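Putative uronate isomerase (Thermotoga maritima, PDB 4NAR) is of unproven function but probably belongs with the lactate racemases and may share their racemase activity. Local coordinates at residues D8-E12 against E13-E17; L85-S88 against R89-R93; D333-K336 against W337-K341; P343-N346 against K347-A351. All coordinates share one frame; numbering follows the deposited sequence.

The four contacts fall into two distant groups. Interactions 1 and 2 lie within the lactate racemase N-terminal domain, at the start of helix 12-24 and in the loop before edge strand 94-97; their centres are about 22 Å apart. Interactions 3 and 4 have centres about 10 Å apart and belong to successive helices, 332-341 and 347-357, with L339 CD2 3.6 Å from F345 CB. Between interactions 1 and 3 the centres lie about 50 Å apart, on opposite sides of the chain's centre. N348 of interaction 4 binds a sulfate, probably from the crystallisation liquor. Interactions 1 and 4 both cap helices with a side-chain oxygen.

Interaction 1. Residues D8-E12 against E13-E17; sequences DPLTE and EKIKE
T11 is the N-cap of helix 12-24, and L10 before it meets I15 in a hydrophobic staple, the apolar clasp between the residue preceding the cap and the fourth residue of the helix. T11 OG1 takes the backbone hydrogen of K14 at 3.0 Å from K14 N, in a nearly straight bond. Its first torsion (chi1 67°) sets OG1 between the backbone N and the carbonyl carbon, which brings it to K14 N. The main chain then takes over: I15 N gives its hydrogen to T11 O at 2.9 Å, and K16 N to E12 O at 2.8 Å. On the buried side L10 CD2 rests 3.7 Å from I15 CG1, the two side chains crossing at about a right angle, while L10 CD1 lies 4.0 Å from K14 CB. With an alanine at L10, the packing on I15 CG1 and CD1 across the cap is likely to be lost, and a gap to open beside P233 and L236 of strand 231-240, which L10 also touches. E12 and K16 stand one turn apart; E12 OE1 lies 4.3 Å from K16 NZ, too far for a salt bridge, and accepts a hydrogen bond from N51 of helix 45-58 instead. The helix start is thus held twice over, by a hydroxyl that grips K14 N in the first turn and by an apolar clasp, L10 on I15, across the cap, while the opposite charges of E12 and K16 probably add a mild attraction.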
loop_
_atom_site.group_PDB
_atom_site.type_symbol
_atom_site.label_atom_id
_atom_site.label_comp_id
_atom_site.label_asym_id
_atom_site.label_seq_id
_atom_site.Cartn_x
_atom_site.Cartn_y
_atom_site.Cartn_z
ATOM N N ASP A 8 -23.434 -6.823 4.390
ATOM C CA ASP A 8 -23.465 -5.372 4.527
ATOM C C ASP A 8 -24.285 -5.080 5.776
ATOM O O ASP A 8 -25.505 -4.921 5.696
ATOM C CB ASP A 8 -24.074 -4.719 3.282
ATOM C CG ASP A 8 -23.926 -3.183 3.267
ATOM O OD1 ASP A 8 -23.348 -2.578 4.216
ATOM O OD2 ASP A 8 -24.384 -2.573 2.267
ATOM N N PRO A 9 -23.619 -5.067 6.946
ATOM C CA PRO A 9 -22.180 -5.377 7.031
ATOM C C PRO A 9 -21.896 -6.883 7.140
ATOM O O PRO A 9 -22.784 -7.648 7.543
ATOM C CB PRO A 9 -21.749 -4.670 8.318
ATOM C CG PRO A 9 -23.003 -4.722 9.198
ATOM C CD PRO A 9 -24.177 -4.602 8.235
ATOM N N LEU A 10 -20.683 -7.299 6.769
ATOM C CA LEU A 10 -20.233 -8.667 7.012
ATOM C C LEU A 10 -19.982 -8.803 8.511
ATOM O O LEU A 10 -19.297 -7.960 9.107
ATOM C CB LEU A 10 -18.954 -8.958 6.234
ATOM C CG LEU A 10 -18.231 -10.254 6.587
ATOM C CD1 LEU A 10 -19.083 -11.443 6.191
ATOM C CD2 LEU A 10 -16.857 -10.302 5.913
ATOM N N THR A 11 -20.546 -9.838 9.136
ATOM C CA THR A 11 -20.515 -9.925 10.600
ATOM C C THR A 11 -19.408 -10.808 11.142
ATOM O O THR A 11 -18.963 -11.746 10.468
ATOM C CB THR A 11 -21.843 -10.445 11.189
ATOM O OG1 THR A 11 -22.035 -11.823 10.818
ATOM C CG2 THR A 11 -23.025 -9.577 10.725
ATOM N N GLU A 12 -18.984 -10.508 12.371
ATOM C CA GLU A 12 -18.052 -11.366 13.097
ATOM C C GLU A 12 -18.566 -12.817 13.151
ATOM O O GLU A 12 -17.785 -13.769 13.029
ATOM C CB GLU A 12 -17.800 -10.836 14.514
ATOM C CG GLU A 12 -16.446 -11.260 15.073
ATOM C CD GLU A 12 -16.231 -10.872 16.531
ATOM O OE1 GLU A 12 -15.590 -11.675 17.247
ATOM O OE2 GLU A 12 -16.673 -9.771 16.955
ATOM N N GLU A 13 -19.878 -12.982 13.304
ATOM C CA GLU A 13 -20.463 -14.320 13.363
ATOM C C GLU A 13 -20.224 -15.096 12.074
ATOM O O GLU A 13 -19.767 -16.242 12.125
ATOM C CB GLU A 13 -21.960 -14.272 13.687
ATOM C CG GLU A 13 -22.391 -15.390 14.639
ATOM C CD GLU A 13 -23.581 -16.201 14.131
ATOM O OE1 GLU A 13 -24.656 -15.595 13.906
ATOM O OE2 GLU A 13 -23.441 -17.442 13.970
ATOM N N LYS A 14 -20.543 -14.477 10.935
ATOM C CA LYS A 14 -20.290 -15.087 9.627
ATOM C C LYS A 14 -18.794 -15.356 9.435
ATOM O O LYS A 14 -18.402 -16.432 8.978
ATOM C CB LYS A 14 -20.795 -14.196 8.481
ATOM C CG LYS A 14 -22.291 -14.298 8.141
ATOM C CD LYS A 14 -22.710 -13.176 7.160
ATOM C CE LYS A 14 -23.030 -13.720 5.770
ATOM N NZ LYS A 14 -22.062 -14.785 5.381
ATOM N N ILE A 15 -17.964 -14.371 9.779
ATOM C CA ILE A 15 -16.513 -14.507 9.656
ATOM C C ILE A 15 -16.032 -15.729 10.438
ATOM O O ILE A 15 -15.339 -16.592 9.879
ATOM C CB ILE A 15 -15.780 -13.223 10.114
ATOM C CG1 ILE A 15 -15.924 -12.133 9.040
ATOM C CG2 ILE A 15 -14.312 -13.509 10.432
ATOM C CD1 ILE A 15 -15.562 -10.738 9.525
ATOM N N LYS A 16 -16.445 -15.814 11.705
ATOM C CA LYS A 16 -16.154 -16.973 12.559
ATOM C C LYS A 16 -16.542 -18.333 11.943
ATOM O O LYS A 16 -15.764 -19.298 12.008
ATOM C CB LYS A 16 -16.794 -16.794 13.942
ATOM C CG LYS A 16 -15.994 -15.890 14.866
ATOM C CD LYS A 16 -16.865 -15.213 15.935
ATOM C CE LYS A 16 -17.102 -16.104 17.152
ATOM N NZ LYS A 16 -17.632 -15.308 18.309
ATOM N N GLU A 17 -17.728 -18.396 11.336
ATOM C CA GLU A 17 -18.184 -19.611 10.655
ATOM C C GLU A 17 -17.235 -19.985 9.516
ATOM O O GLU A 17 -16.900 -21.152 9.330
ATOM C CB GLU A 17 -19.623 -19.446 10.135
ATOM C CG GLU A 17 -20.056 -20.476 9.068
ATOM C CD GLU A 17 -20.320 -21.891 9.623
ATOM O OE1 GLU A 17 -21.477 -22.181 10.029
ATOM O OE2 GLU A 17 -19.376 -22.722 9.630
#

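Interaction 2. Residues L85-S88 against R89-R93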
loop_
_atom_site.group_PDB
_atom_site.type_symbol
_atom_site.label_atom_id
_atom_site.label_comp_id
_atom_site.label_asym_id
_atom_site.label_seq_id
_atom_site.Cartn_x
_atom_site.Cartn_y
_atom_site.Cartn_z
ATOM N N LEU A 85 -4.103 -7.117 15.801
ATOM C CA LEU A 85 -4.486 -8.522 15.748
ATOM C C LEU A 85 -5.644 -8.841 16.689
ATOM O O LEU A 85 -6.367 -9.832 16.487
ATOM C CB LEU A 85 -3.273 -9.397 16.059
ATOM C CG LEU A 85 -2.143 -9.222 15.035
ATOM C CD1 LEU A 85 -0.873 -10.016 15.391
ATOM C CD2 LEU A 85 -2.660 -9.577 13.618
ATOM N N GLY A 86 -5.825 -7.981 17.694
ATOM C CA GLY A 86 -6.757 -8.239 18.770
ATOM C C GLY A 86 -6.268 -9.397 19.624
ATOM O O GLY A 86 -7.065 -10.148 20.191
ATOM N N ILE A 87 -4.947 -9.549 19.709
ATOM C CA ILE A 87 -4.333 -10.616 20.502
ATOM C C ILE A 87 -3.336 -10.006 21.499
ATOM O O ILE A 87 -2.562 -9.112 21.143
ATOM C CB ILE A 87 -3.604 -11.629 19.593
ATOM C CG1 ILE A 87 -4.550 -12.142 18.501
ATOM C CG2 ILE A 87 -3.037 -12.783 20.414
ATOM C CD1 ILE A 87 -3.927 -13.210 17.570
ATOM N N SER A 88 -3.347 -10.478 22.744
ATOM C CA SER A 88 -2.476 -9.893 23.764
ATOM C C SER A 88 -1.043 -10.397 23.621
ATOM O O SER A 88 -0.815 -11.544 23.221
ATOM C CB SER A 88 -2.998 -10.207 25.168
ATOM O OG SER A 88 -2.008 -9.968 26.162
ATOM N N ARG A 89 -0.079 -9.537 23.951
ATOM C CA ARG A 89 1.327 -9.926 23.986
ATOM C C ARG A 89 1.567 -11.016 25.030
ATOM O O ARG A 89 2.534 -11.785 24.940
ATOM C CB ARG A 89 2.188 -8.715 24.331
ATOM C CG ARG A 89 1.511 -7.792 25.332
ATOM C CD ARG A 89 2.475 -7.166 26.298
ATOM N NE ARG A 89 3.332 -6.150 25.692
ATOM C CZ ARG A 89 2.974 -4.884 25.480
ATOM N NH1 ARG A 89 1.742 -4.462 25.784
ATOM N NH2 ARG A 89 3.849 -4.038 24.941
ATOM N N ASN A 90 0.684 -11.080 26.024
ATOM C CA ASN A 90 0.894 -11.983 27.146
ATOM C C ASN A 90 0.431 -13.412 26.907
ATOM O O ASN A 90 0.479 -14.241 27.816
ATOM C CB ASN A 90 0.284 -11.426 28.436
ATOM C CG ASN A 90 1.068 -10.245 28.987
ATOM O OD1 ASN A 90 2.295 -10.311 29.147
ATOM N ND2 ASN A 90 0.361 -9.149 29.265
ATOM N N GLU A 91 -0.022 -13.718 25.698
ATOM C CA GLU A 91 -0.256 -15.119 25.379
ATOM C C GLU A 91 1.108 -15.733 25.081
ATOM O O GLU A 91 1.837 -15.233 24.222
ATOM C CB GLU A 91 -1.158 -15.253 24.159
ATOM C CG GLU A 91 -2.261 -14.202 24.073
ATOM C CD GLU A 91 -3.619 -14.735 24.490
ATOM O OE1 GLU A 91 -3.700 -15.924 24.881
ATOM O OE2 GLU A 91 -4.611 -13.967 24.413
ATOM N N ARG A 92 1.499 -16.785 25.796
ATOM C CA ARG A 92 2.639 -17.546 25.298
ATOM C C ARG A 92 2.053 -18.440 24.222
ATOM O O ARG A 92 0.837 -18.683 24.229
ATOM C CB ARG A 92 3.296 -18.427 26.362
ATOM C CG ARG A 92 4.793 -18.109 26.549
ATOM C CD ARG A 92 5.638 -18.563 25.354
ATOM N NE ARG A 92 6.995 -18.002 25.380
ATOM C CZ ARG A 92 8.103 -18.690 25.087
ATOM N NH1 ARG A 92 8.034 -19.978 24.742
ATOM N NH2 ARG A 92 9.290 -18.094 25.138
ATOM N N ARG A 93 2.904 -18.890 23.303
ATOM C CA ARG A 93 2.519 -19.458 21.999
ATOM C C ARG A 93 2.369 -18.366 20.927
ATOM O O ARG A 93 2.258 -18.668 19.734
ATOM C CB ARG A 93 1.235 -20.327 22.047
ATOM C CG ARG A 93 1.186 -21.333 23.221
ATOM C CD ARG A 93 0.390 -22.590 22.889
ATOM N NE ARG A 93 0.426 -23.574 23.976
ATOM C CZ ARG A 93 1.473 -24.352 24.271
ATOM N NH1 ARG A 93 2.603 -24.267 23.569
ATOM N NH2 ARG A 93 1.392 -25.217 25.278
#
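S88 to E91 make a type I beta turn, closed by a weak, long bond of 3.4 Å from E91 N to S88 O. G86, with positive phi, is where the chain leaves helical geometry after helix 78-85, and the chain runs extended through I87 and S88 into the turn. S88 also acts through its side chain: OG, anti to its own backbone nitrogen (chi1 164°), swings round to accept from N90 N at 2.9 Å, which makes an ST turn nested in the first half of the beta turn. Both turns belong to the connection from helix 78-85 to edge strand 94-97, with helix 45-58 alongside. E91 turns back against the turn, its CG only 3.1 Å from S88 O and 4.0 Å from I87 CG2, the side chains of I87 and E91 crossing at about a right angle. Its carboxylate finds its partner beyond the turn, where OE1 is hydrogen-bonded to the hydroxyl of Y53, the same tyrosine that I87 packs on. N90 CB sits 3.5 Å from S88 OG, on the outside of the loop. R89 starts beside S88 but sends its guanidinium back to the helix, where NH1 forms a salt bridge with E82.

Interaction 3. Residues D333-K336 against W337-K341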
loop_
_atom_site.group_PDB
_atom_site.type_symbol
_atom_site.label_atom_id
_atom_site.label_comp_id
_atom_site.label_asym_id
_atom_site.label_seq_id
_atom_site.Cartn_x
_atom_site.Cartn_y
_atom_site.Cartn_z
ATOM N N ASP A 333 9.016 13.982 -16.367
ATOM C CA ASP A 333 10.092 14.332 -17.295
ATOM C C ASP A 333 11.290 14.981 -16.608
ATOM O O ASP A 333 12.430 14.776 -17.027
ATOM C CB ASP A 333 9.584 15.173 -18.474
ATOM C CG ASP A 333 8.843 14.333 -19.510
ATOM O OD1 ASP A 333 8.957 13.080 -19.483
ATOM O OD2 ASP A 333 8.142 14.931 -20.357
ATOM N N TYR A 334 11.044 15.736 -15.542
ATOM C CA TYR A 334 12.141 16.256 -14.733
ATOM C C TYR A 334 12.901 15.114 -14.054
ATOM O O TYR A 334 14.135 15.137 -13.965
ATOM C CB TYR A 334 11.625 17.231 -13.673
ATOM C CG TYR A 334 12.712 17.736 -12.754
ATOM C CD1 TYR A 334 13.317 18.969 -12.969
ATOM C CD2 TYR A 334 13.149 16.972 -11.677
ATOM C CE1 TYR A 334 14.332 19.427 -12.123
ATOM C CE2 TYR A 334 14.156 17.411 -10.838
ATOM C CZ TYR A 334 14.742 18.641 -11.055
ATOM O OH TYR A 334 15.736 19.072 -10.198
ATOM N N VAL A 335 12.163 14.121 -13.563
ATOM C CA VAL A 335 12.768 13.047 -12.778
ATOM C C VAL A 335 13.613 12.105 -13.654
ATOM O O VAL A 335 14.723 11.708 -13.272
ATOM C CB VAL A 335 11.696 12.295 -11.948
ATOM C CG1 VAL A 335 12.301 11.132 -11.158
ATOM C CG2 VAL A 335 10.998 13.279 -11.012
ATOM N N LYS A 336 13.097 11.776 -14.835
ATOM C CA LYS A 336 13.858 10.999 -15.814
ATOM C C LYS A 336 15.174 11.685 -16.143
ATOM O O LYS A 336 16.208 11.032 -16.275
ATOM C CB LYS A 336 13.055 10.815 -17.097
ATOM C CG LYS A 336 12.034 9.702 -17.022
ATOM C CD LYS A 336 10.891 9.995 -17.974
ATOM C CE LYS A 336 10.317 8.724 -18.554
ATOM N NZ LYS A 336 10.531 8.683 -20.032
ATOM N N TRP A 337 15.121 13.009 -16.275
ATOM C CA TRP A 337 16.311 13.804 -16.526
ATOM C C TRP A 337 17.268 13.732 -15.332
ATOM O O TRP A 337 18.487 13.602 -15.489
ATOM C CB TRP A 337 15.919 15.256 -16.799
ATOM C CG TRP A 337 17.086 16.203 -16.742
ATOM C CD1 TRP A 337 17.972 16.477 -17.752
ATOM C CD2 TRP A 337 17.497 17.003 -15.621
ATOM N NE1 TRP A 337 18.908 17.396 -17.324
ATOM C CE2 TRP A 337 18.636 17.739 -16.017
ATOM C CE3 TRP A 337 17.009 17.176 -14.316
ATOM C CZ2 TRP A 337 19.296 18.629 -15.167
ATOM C CZ3 TRP A 337 17.669 18.055 -13.465
ATOM C CH2 TRP A 337 18.800 18.770 -13.894
ATOM N N TYR A 338 16.707 13.818 -14.134
ATOM C CA TYR A 338 17.508 13.786 -12.911
ATOM C C TYR A 338 18.225 12.429 -12.790
ATOM O O TYR A 338 19.334 12.342 -12.256
ATOM C CB TYR A 338 16.601 14.044 -11.704
ATOM C CG TYR A 338 17.311 14.149 -10.378
ATOM C CD1 TYR A 338 17.476 13.033 -9.564
ATOM C CD2 TYR A 338 17.787 15.369 -9.915
ATOM C CE1 TYR A 338 18.112 13.125 -8.327
ATOM C CE2 TYR A 338 18.429 15.469 -8.680
ATOM C CZ TYR A 338 18.582 14.338 -7.893
ATOM O OH TYR A 338 19.219 14.413 -6.682
ATOM N N LEU A 339 17.585 11.373 -13.290
ATOM C CA LEU A 339 18.171 10.035 -13.253
ATOM C C LEU A 339 19.241 9.809 -14.332
ATOM O O LEU A 339 20.109 8.940 -14.186
ATOM C CB LEU A 339 17.080 8.961 -13.299
ATOM C CG LEU A 339 16.289 8.982 -11.987
ATOM C CD1 LEU A 339 14.916 8.359 -12.181
ATOM C CD2 LEU A 339 17.045 8.249 -10.907
ATOM N N LYS A 340 19.180 10.584 -15.410
ATOM C CA LYS A 340 20.299 10.597 -16.338
ATOM C C LYS A 340 21.507 11.156 -15.606
ATOM O O LYS A 340 22.599 10.605 -15.709
ATOM C CB LYS A 340 19.983 11.408 -17.595
ATOM C CG LYS A 340 19.005 10.708 -18.519
ATOM C CD LYS A 340 19.375 9.234 -18.691
ATOM C CE LYS A 340 18.214 8.419 -19.270
ATOM N NZ LYS A 340 18.661 7.084 -19.783
ATOM N N LYS A 341 21.294 12.221 -14.833
ATOM C CA LYS A 341 22.360 12.837 -14.037
ATOM C C LYS A 341 22.795 11.996 -12.833
ATOM O O LYS A 341 23.976 11.971 -12.477
ATOM C CB LYS A 341 21.927 14.222 -13.545
ATOM C CG LYS A 341 22.140 15.344 -14.537
ATOM C CD LYS A 341 21.825 16.686 -13.871
ATOM C CE LYS A 341 22.456 16.766 -12.466
ATOM N NZ LYS A 341 21.579 17.493 -11.486
#
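Residues D333-K336 run straight on into W337-K341 along helix 332-341, with main-chain bonds from Y338 N to Y334 O (2.9 Å) and from L339 N to V335 O (2.9 Å). Three residues apart, Y334 and W337 bring their rings together obliquely, with centroids 5.3 Å apart and planes at 57°. The tryptophan makes contact through its six-membered ring: W337 CZ3 lies 3.8 Å from Y334 CZ, and CE3 hangs over one face of the tyrosine, toward its rim. Both side chains have CG opposite the backbone N across the first torsion (chi1 177° for Y334, 166° for W337), which brings the end of the Y334 ring to W337. The indole turns its edge to Y334 O, which lies 3.5 Å from W337 CE3 and near the ring plane, while K341 CD lies over one face of the indole. On the buried flank the side chains of V335 and L339 lie side by side, CG1 of V335 3.9 Å from CD1 of L339, against A350 of helix 347-357. Y334 stacks on H330 and meets F362 edge to face, and F362 touches W337 as well. A serine at Y334 removes the ring, and W337 would probably lose its neighbour on the CZ3 side and H330 its stacking partner. V335 and L339 thus pack on helix 347-357, while Y334 and W337 form an aromatic patch with H330 and F362, where ring-to-ring dispersion probably contributes most.

Interaction 4. Residues P343-N346 against K347-A351. With SO4 (sulfate ion), chain B.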
loop_
_atom_site.group_PDB
_atom_site.type_symbol
_atom_site.label_atom_id
_atom_site.label_comp_id
_atom_site.label_asym_id
_atom_site.label_seq_id
_atom_site.Cartn_x
_atom_site.Cartn_y
_atom_site.Cartn_z
ATOM N N PRO A 343 22.275 8.316 -11.957
ATOM C CA PRO A 343 21.744 7.001 -12.355
ATOM C C PRO A 343 21.634 6.013 -11.190
ATOM O O PRO A 343 20.901 5.020 -11.296
ATOM C CB PRO A 343 22.757 6.508 -13.405
ATOM C CG PRO A 343 23.583 7.759 -13.800
ATOM C CD PRO A 343 23.605 8.586 -12.539
ATOM N N ASP A 344 22.337 6.291 -10.094
ATOM C CA ASP A 344 22.250 5.462 -8.892
ATOM C C ASP A 344 21.073 5.813 -7.960
ATOM O O ASP A 344 20.821 5.097 -6.982
ATOM C CB ASP A 344 23.552 5.564 -8.101
ATOM C CG ASP A 344 23.858 6.996 -7.669
ATOM O OD1 ASP A 344 23.361 7.947 -8.331
ATOM O OD2 ASP A 344 24.602 7.177 -6.677
ATOM N N PHE A 345 20.360 6.903 -8.244
ATOM C CA PHE A 345 19.307 7.377 -7.341
ATOM C C PHE A 345 18.190 6.346 -7.228
ATOM O O PHE A 345 17.807 5.715 -8.227
ATOM C CB PHE A 345 18.745 8.718 -7.818
ATOM C CG PHE A 345 17.859 9.398 -6.811
ATOM C CD1 PHE A 345 16.471 9.274 -6.887
ATOM C CD2 PHE A 345 18.411 10.171 -5.788
ATOM C CE1 PHE A 345 15.647 9.914 -5.957
ATOM C CE2 PHE A 345 17.593 10.818 -4.853
ATOM C CZ PHE A 345 16.213 10.683 -4.934
ATOM N N ASN A 346 17.688 6.173 -6.007
ATOM C CA ASN A 346 16.691 5.150 -5.714
ATOM C C ASN A 346 15.357 5.357 -6.456
ATOM O O ASN A 346 14.692 6.382 -6.284
ATOM C CB ASN A 346 16.434 5.076 -4.209
ATOM C CG ASN A 346 15.418 4.008 -3.854
ATOM O OD1 ASN A 346 14.200 4.251 -3.885
ATOM N ND2 ASN A 346 15.910 2.808 -3.534
ATOM N N LYS A 347 14.947 4.358 -7.235
ATOM C CA LYS A 347 13.776 4.491 -8.093
ATOM C C LYS A 347 12.420 4.473 -7.378
ATOM O O LYS A 347 11.415 4.955 -7.931
ATOM C CB LYS A 347 13.827 3.450 -9.214
ATOM C CG LYS A 347 14.821 3.832 -10.305
ATOM C CD LYS A 347 14.998 2.732 -11.329
ATOM C CE LYS A 347 16.106 3.089 -12.316
ATOM N NZ LYS A 347 15.546 3.803 -13.485
ATOM N N ASN A 348 12.393 3.931 -6.159
ATOM C CA ASN A 348 11.182 3.924 -5.341
ATOM C C ASN A 348 10.866 5.368 -4.918
ATOM O O ASN A 348 9.761 5.874 -5.165
ATOM C CB ASN A 348 11.358 2.992 -4.122
ATOM C CG ASN A 348 10.028 2.634 -3.430
ATOM O OD1 ASN A 348 8.973 3.254 -3.666
ATOM N ND2 ASN A 348 10.084 1.627 -2.559
ATOM N N VAL A 349 11.844 6.027 -4.300
ATOM C CA VAL A 349 11.771 7.467 -4.041
ATOM C C VAL A 349 11.456 8.274 -5.317
ATOM O O VAL A 349 10.612 9.187 -5.298
ATOM C CB VAL A 349 13.091 7.991 -3.433
ATOM C CG1 VAL A 349 13.070 9.525 -3.314
ATOM C CG2 VAL A 349 13.355 7.331 -2.082
ATOM N N ALA A 350 12.132 7.939 -6.417
ATOM C CA ALA A 350 11.877 8.624 -7.680
ATOM C C ALA A 350 10.407 8.483 -8.075
ATOM O O ALA A 350 9.745 9.471 -8.435
ATOM C CB ALA A 350 12.791 8.084 -8.797
ATOM N N ALA A 351 9.891 7.258 -8.002
ATOM C CA ALA A 351 8.493 7.021 -8.365
ATOM C C ALA A 351 7.544 7.783 -7.419
ATOM O O ALA A 351 6.549 8.381 -7.860
ATOM C CB ALA A 351 8.181 5.506 -8.378
HETATM S S SO4 B . 6.402 0.712 -0.161
HETATM O O1 SO4 B . 6.094 -0.115 -1.340
HETATM O O2 SO4 B . 6.321 -0.123 1.048
HETATM O O3 SO4 B . 7.748 1.284 -0.311
HETATM O O4 SO4 B . 5.421 1.814 -0.065
#
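N346 and F345 carry the tightly packed part of this contact, at the start of helix 347-357. N346 is the N-cap: its OD1 accepts from V349 N at 3.0 Å, with the donor in the plane of the side-chain carbonyl, and more weakly from N348 N at 2.9 Å, where the N-H...O angle is only 122°. With CG anti to the backbone N (chi1 -179°), the amide reaches forward over the first turn. N346 O follows with an ordinary bond to A350 N at 3.0 Å. Next to the cap the buried F345 crosses V349 at about a right angle, CE1 and CZ each 3.7 Å from V349 CG1, and the edge of its ring faces A350 N; F345 CD1 makes a longer packing contact, 4.3 Å from A350 CB. I327 and L339 close round the phenyl, and Y338 meets it edge to face. The looser side is that of the partly exposed K347, which leads off to a cation-pi contact with W181. The end of the buried N348 leads away from the cap, though its CB stays 3.1 Å from N346 OD1: its ND2 gives a hydrogen bond to sulfate O3 at 3.3 Å. One amide oxygen thus accepts from two backbone N-H groups, one well and one weakly, while the anion is held by side-chain donors, N348 with T72, H180 and W283, consistent with a pocket suited to an anion.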